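Local coordinates for uncharacterized protein (Bacteroides ovatus, PDB 4FXT) that is of unknown function, an all-beta DUF3823 family protein with a probably transthyretin-like N-terminal domain and a probably E-set-like C-terminal domain, at residues A[175-180]-A[197-202]; A[109-114]-A[164-169]. One frame throughout, in Å; residues are numbered along the deposited sequence.

Interaction 1: residues A[175-180]-A[197-202]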
loop_
_atom_site.group_PDB
_atom_site.type_symbol
_atom_site.label_atom_id
_atom_site.label_comp_id
_atom_site.label_asym_id
_atom_site.label_seq_id
_atom_site.Cartn_x
_atom_site.Cartn_y
_atom_site.Cartn_z
ATOM N N SER A 175 -9.938 -22.159 6.334
ATOM C CA SER A 175 -11.212 -21.778 5.729
ATOM C C SER A 175 -11.017 -20.745 4.606
ATOM O O SER A 175 -11.778 -20.734 3.627
ATOM C CB SER A 175 -12.138 -21.225 6.801
ATOM O OG SER A 175 -13.465 -21.032 6.340
ATOM N N TYR A 176 -9.966 -19.915 4.730
ATOM C CA TYR A 176 -9.585 -18.849 3.789
ATOM C C TYR A 176 -8.168 -18.359 4.072
ATOM O O TYR A 176 -7.612 -18.663 5.131
ATOM C CB TYR A 176 -10.579 -17.651 3.877
ATOM C CG TYR A 176 -10.698 -17.024 5.261
ATOM C CD1 TYR A 176 -9.866 -15.975 5.652
ATOM C CD2 TYR A 176 -11.661 -17.455 6.162
ATOM C CE1 TYR A 176 -9.973 -15.396 6.921
ATOM C CE2 TYR A 176 -11.782 -16.879 7.428
ATOM C CZ TYR A 176 -10.935 -15.852 7.804
ATOM O OH TYR A 176 -11.053 -15.271 9.042
ATOM N N LEU A 177 -7.629 -17.522 3.172
ATOM C CA LEU A 177 -6.337 -16.860 3.336
ATOM C C LEU A 177 -6.397 -15.452 2.739
ATOM O O LEU A 177 -7.345 -15.093 2.044
ATOM C CB LEU A 177 -5.160 -17.658 2.729
ATOM C CG LEU A 177 -5.209 -18.060 1.211
ATOM C CD1 LEU A 177 -5.114 -16.855 0.244
ATOM C CD2 LEU A 177 -4.095 -19.006 0.880
ATOM N N TYR A 178 -5.351 -14.680 2.971
ATOM C CA TYR A 178 -5.249 -13.344 2.414
ATOM C C TYR A 178 -4.139 -13.357 1.398
ATOM O O TYR A 178 -3.092 -13.976 1.626
ATOM C CB TYR A 178 -5.036 -12.300 3.509
ATOM C CG TYR A 178 -6.231 -12.197 4.438
ATOM C CD1 TYR A 178 -6.345 -13.023 5.558
ATOM C CD2 TYR A 178 -7.248 -11.277 4.197
ATOM C CE1 TYR A 178 -7.435 -12.920 6.423
ATOM C CE2 TYR A 178 -8.341 -11.165 5.051
ATOM C CZ TYR A 178 -8.439 -12.001 6.155
ATOM O OH TYR A 178 -9.549 -11.930 6.958
ATOM N N ALA A 179 -4.413 -12.766 0.226
ATOM C CA ALA A 179 -3.484 -12.723 -0.893
ATOM C C ALA A 179 -3.211 -11.312 -1.275
ATOM O O ALA A 179 -4.090 -10.457 -1.107
ATOM C CB ALA A 179 -4.044 -13.490 -2.068
ATOM N N ARG A 180 -2.000 -11.046 -1.782
ATOM C CA ARG A 180 -1.607 -9.678 -2.117
ATOM C C ARG A 180 -0.453 -9.635 -3.126
ATOM O O ARG A 180 0.403 -10.518 -3.124
ATOM C CB ARG A 180 -1.175 -8.980 -0.811
ATOM C CG ARG A 180 -1.455 -7.516 -0.779
ATOM C CD ARG A 180 -1.103 -6.957 0.565
ATOM N NE ARG A 180 -1.408 -5.531 0.618
ATOM C CZ ARG A 180 -0.911 -4.692 1.515
ATOM N NH1 ARG A 180 -0.035 -5.118 2.416
ATOM N NH2 ARG A 180 -1.235 -3.406 1.479
ATOM N N ILE A 197 -6.597 -9.165 -0.104
ATOM C CA ILE A 197 -7.866 -9.761 -0.499
ATOM C C ILE A 197 -8.020 -11.162 0.072
ATOM O O ILE A 197 -7.157 -12.026 -0.120
ATOM C CB ILE A 197 -7.942 -9.793 -2.059
ATOM C CG1 ILE A 197 -7.830 -8.349 -2.617
ATOM C CG2 ILE A 197 -9.223 -10.512 -2.543
ATOM C CD1 ILE A 197 -7.782 -8.257 -4.070
ATOM N N LYS A 198 -9.172 -11.380 0.733
ATOM C CA LYS A 198 -9.537 -12.687 1.270
ATOM C C LYS A 198 -9.872 -13.642 0.129
ATOM O O LYS A 198 -10.585 -13.263 -0.817
ATOM C CB LYS A 198 -10.709 -12.590 2.239
ATOM C CG LYS A 198 -10.924 -13.906 2.969
ATOM C CD LYS A 198 -12.312 -14.132 3.555
ATOM C CE LYS A 198 -12.732 -13.279 4.701
ATOM N NZ LYS A 198 -14.006 -13.838 5.248
ATOM N N VAL A 199 -9.333 -14.867 0.205
ATOM C CA VAL A 199 -9.531 -15.911 -0.799
ATOM C C VAL A 199 -10.057 -17.145 -0.100
ATOM O O VAL A 199 -9.347 -17.707 0.739
ATOM C CB VAL A 199 -8.233 -16.217 -1.590
ATOM C CG1 VAL A 199 -8.469 -17.261 -2.674
ATOM C CG2 VAL A 199 -7.631 -14.961 -2.182
ATOM N N ALA A 200 -11.272 -17.573 -0.444
ATOM C CA ALA A 200 -11.874 -18.766 0.135
ATOM C C ALA A 200 -11.125 -20.009 -0.293
ATOM O O ALA A 200 -10.741 -20.115 -1.449
ATOM C CB ALA A 200 -13.333 -18.871 -0.285
ATOM N N LEU A 201 -10.897 -20.944 0.637
ATOM C CA LEU A 201 -10.202 -22.207 0.336
ATOM C C LEU A 201 -11.185 -23.369 0.480
ATOM O O LEU A 201 -10.969 -24.454 -0.065
ATOM C CB LEU A 201 -8.975 -22.392 1.247
ATOM C CG LEU A 201 -7.926 -21.272 1.219
ATOM C CD1 LEU A 201 -6.843 -21.546 2.196
ATOM C CD2 LEU A 201 -7.331 -21.070 -0.158
ATOM N N LYS A 202 -12.279 -23.112 1.195
ATOM C CA LYS A 202 -13.363 -24.050 1.456
ATOM C C LYS A 202 -14.702 -23.430 1.024
ATOM O O LYS A 202 -14.967 -22.257 1.388
ATOM C CB LYS A 202 -13.395 -24.451 2.953
ATOM C CG LYS A 202 -12.170 -25.239 3.448
ATOM C CD LYS A 202 -12.326 -25.621 4.931
ATOM C CE LYS A 202 -11.203 -26.496 5.441
ATOM N NZ LYS A 202 -11.364 -26.840 6.889
ATOM O OXT LYS A 202 -15.459 -24.102 0.287
#
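Ser175 O takes two backbone N-H groups from the chain end: Leu201 N at 3.1 Å in a nearly straight bond, its donor standing above the carbonyl plane, and Lys202 N in a weak one. Leu177 and Val199 form an antiparallel hydrogen-bonded pair, Val199 N reaching Leu177 O at 2.7 Å, and Ala179 and Ile197 form a second. This is the beta hairpin of strands 176-185 and 192-200, with 192-200 at the edge of a four-stranded sheet in the C-terminal domain. On the face bearing Tyr176, Tyr178 and Lys198, the lysine crosses both rings obliquely, while Tyr178 CE1 sits at the in-plane edge of the Tyr176 ring. Lys198 CB meets Tyr178 CE2 at 3.9 Å, while CG, anti to the backbone N (chi1 -170°), packs 3.5 Å from Tyr176 CD1. Bent at chi3, the chain carries on over one face of the Tyr176 ring, and NZ makes a cation-pi contact 4.3 Å from the ring centroid, 7° off the normal. The other face is apolar: Leu177 CD1 lies against Val199 CB at 3.7 Å. Leu201 crosses Leu177 at about a right angle, CD2 against CG, and Phe105 of strand 98-108 packs on Ala179, Ile197 and Val199.

Interaction 2: residues A[109-114]-A[164-169]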
loop_
_atom_site.group_PDB
_atom_site.type_symbol
_atom_site.label_atom_id
_atom_site.label_comp_id
_atom_site.label_asym_id
_atom_site.label_seq_id
_atom_site.Cartn_x
_atom_site.Cartn_y
_atom_site.Cartn_z
ATOM N N GLY A 109 -6.999 -25.587 -7.664
ATOM C CA GLY A 109 -6.306 -26.753 -7.144
ATOM C C GLY A 109 -5.573 -26.440 -5.861
ATOM O O GLY A 109 -6.187 -25.987 -4.889
ATOM N N ASN A 110 -4.231 -26.654 -5.868
ATOM C CA ASN A 110 -3.340 -26.347 -4.738
ATOM C C ASN A 110 -2.661 -24.995 -4.972
ATOM O O ASN A 110 -1.622 -24.702 -4.361
ATOM C CB ASN A 110 -2.290 -27.462 -4.544
ATOM C CG ASN A 110 -1.313 -27.638 -5.712
ATOM O OD1 ASN A 110 -1.653 -27.473 -6.899
ATOM N ND2 ASN A 110 -0.073 -28.025 -5.401
ATOM N N LYS A 111 -3.230 -24.182 -5.884
ATOM C CA LYS A 111 -2.629 -22.907 -6.261
ATOM C C LYS A 111 -3.639 -21.759 -6.167
ATOM O O LYS A 111 -4.856 -21.963 -6.110
ATOM C CB LYS A 111 -2.051 -23.003 -7.703
ATOM C CG LYS A 111 -0.795 -23.873 -7.740
ATOM C CD LYS A 111 -0.155 -24.075 -9.094
ATOM C CE LYS A 111 1.169 -24.817 -8.961
ATOM N NZ LYS A 111 1.029 -26.180 -8.364
ATOM N N ILE A 112 -3.089 -20.542 -6.087
ATOM C CA ILE A 112 -3.840 -19.291 -6.087
ATOM C C ILE A 112 -3.465 -18.581 -7.378
ATOM O O ILE A 112 -2.296 -18.235 -7.572
ATOM C CB ILE A 112 -3.640 -18.404 -4.822
ATOM C CG1 ILE A 112 -4.000 -19.127 -3.506
ATOM C CG2 ILE A 112 -4.377 -17.067 -4.962
ATOM C CD1 ILE A 112 -5.493 -19.500 -3.290
ATOM N N THR A 113 -4.436 -18.406 -8.267
ATOM C CA THR A 113 -4.213 -17.715 -9.521
ATOM C C THR A 113 -4.389 -16.219 -9.280
ATOM O O THR A 113 -5.485 -15.765 -8.929
ATOM C CB THR A 113 -5.156 -18.254 -10.607
ATOM O OG1 THR A 113 -5.043 -19.674 -10.678
ATOM C CG2 THR A 113 -4.872 -17.643 -11.963
ATOM N N ALA A 114 -3.300 -15.467 -9.446
ATOM C CA ALA A 114 -3.290 -14.023 -9.284
ATOM C C ALA A 114 -3.305 -13.332 -10.633
ATOM O O ALA A 114 -2.503 -13.665 -11.504
ATOM C CB ALA A 114 -2.067 -13.591 -8.491
ATOM N N GLU A 164 0.708 -17.950 -10.733
ATOM C CA GLU A 164 0.140 -18.911 -9.811
ATOM C C GLU A 164 1.127 -19.252 -8.720
ATOM O O GLU A 164 2.230 -19.723 -9.025
ATOM C CB GLU A 164 -0.286 -20.177 -10.542
ATOM C CG GLU A 164 -1.405 -19.972 -11.530
ATOM C CD GLU A 164 -1.823 -21.228 -12.256
ATOM O OE1 GLU A 164 -0.933 -21.966 -12.742
ATOM O OE2 GLU A 164 -3.050 -21.436 -12.401
ATOM N N ILE A 165 0.715 -19.024 -7.444
ATOM C CA ILE A 165 1.477 -19.306 -6.227
ATOM C C ILE A 165 0.844 -20.521 -5.557
ATOM O O ILE A 165 -0.379 -20.603 -5.440
ATOM C CB ILE A 165 1.547 -18.064 -5.288
ATOM C CG1 ILE A 165 2.459 -18.326 -4.058
ATOM C CG2 ILE A 165 0.147 -17.557 -4.895
ATOM C CD1 ILE A 165 2.822 -17.146 -3.259
ATOM N N GLU A 166 1.680 -21.473 -5.137
ATOM C CA GLU A 166 1.238 -22.687 -4.475
ATOM C C GLU A 166 0.839 -22.402 -2.995
ATOM O O GLU A 166 1.557 -21.716 -2.267
ATOM C CB GLU A 166 2.340 -23.739 -4.549
ATOM C CG GLU A 166 1.887 -25.102 -4.062
ATOM C CD GLU A 166 2.842 -26.238 -4.366
ATOM O OE1 GLU A 166 3.093 -26.507 -5.564
ATOM O OE2 GLU A 166 3.211 -26.953 -3.411
ATOM N N ILE A 167 -0.314 -22.959 -2.568
ATOM C CA ILE A 167 -0.835 -22.818 -1.215
ATOM C C ILE A 167 0.086 -23.619 -0.274
ATOM O O ILE A 167 0.276 -24.823 -0.498
ATOM C CB ILE A 167 -2.321 -23.265 -1.129
ATOM C CG1 ILE A 167 -3.195 -22.533 -2.140
ATOM C CG2 ILE A 167 -2.853 -23.086 0.284
ATOM C CD1 ILE A 167 -4.623 -23.049 -2.295
ATOM N N PRO A 168 0.700 -22.972 0.741
ATOM C CA PRO A 168 1.619 -23.704 1.628
ATOM C C PRO A 168 0.873 -24.687 2.560
ATOM O O PRO A 168 -0.339 -24.565 2.763
ATOM C CB PRO A 168 2.310 -22.585 2.424
ATOM C CG PRO A 168 1.343 -21.467 2.425
ATOM C CD PRO A 168 0.624 -21.542 1.106
ATOM N N SER A 169 1.620 -25.669 3.111
ATOM C CA SER A 169 1.134 -26.728 3.999
ATOM C C SER A 169 0.340 -26.174 5.203
ATOM O O SER A 169 -0.705 -26.719 5.575
ATOM C CB SER A 169 2.304 -27.564 4.518
ATOM O OG SER A 169 3.239 -26.784 5.250
#
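The Asn110 amide and the Glu166 carboxylate cross with their planes 37° apart, ND2 lying 3.5 Å from OE1. Lys111, the first residue of strand 111-120 after the turn at 109-110, joins them; that strand is the middle one of a three-stranded antiparallel sheet in the C-terminal domain, between 98-108 and 160-166. The lysine chain is bent at chi4 (61°), and NZ reaches across only weakly, in a long salt bridge to Glu166 OE1 at 3.5 Å, and back to Asn110 OD1 of its own segment in a weak hydrogen bond. Further along the face that bears Lys111, Thr113 and Glu164 lie side by side, pointing the same way, and Thr113 OG1 donates to the anti lone pair of Glu164 OE2 at 3.2 Å. Asn108 ND2 also hydrogen-bonds this hydroxyl. A valine in place of Thr113 would probably leave the Glu164 carboxylate and the Asn108 amide without this shared partner. Behind the strands, Ile112 and Ile165 face strand 127-135, both touching Leu134. Ile167 meets Ile112 from the loop beyond, the two crossing at about a right angle, CG1 against CG1 at 3.8 Å. The main chains are joined by Ile112 N to Ile165 O at 2.8 Å and by the return bond from Ile165 N to Ile112 O. Past the last paired residues, Asn110 O receives Ile167 N at 2.8 Å.

The two contacts lie in different sheets of the same C-terminal domain, their centres about 11 Å apart. Both are partly buried: Leu177, Ala179 and Val199 of interaction 1 and Ile112 and Ile165 of interaction 2 face the interior, where the contacts meet. Val199 CG1 packs on Ile112 CD1 at 3.8 Å, and Leu201 CD2 touches both Ile112 and Ile167, so the chain end helps to cover the space between the sheets. Interaction 1 joins hairpin neighbours, whereas interaction 2 brings together strands some 50 residues apart. Their outer faces differ: tyrosine rings and the Lys198 chain in the first, Lys111, Glu164 and Glu166 in the second.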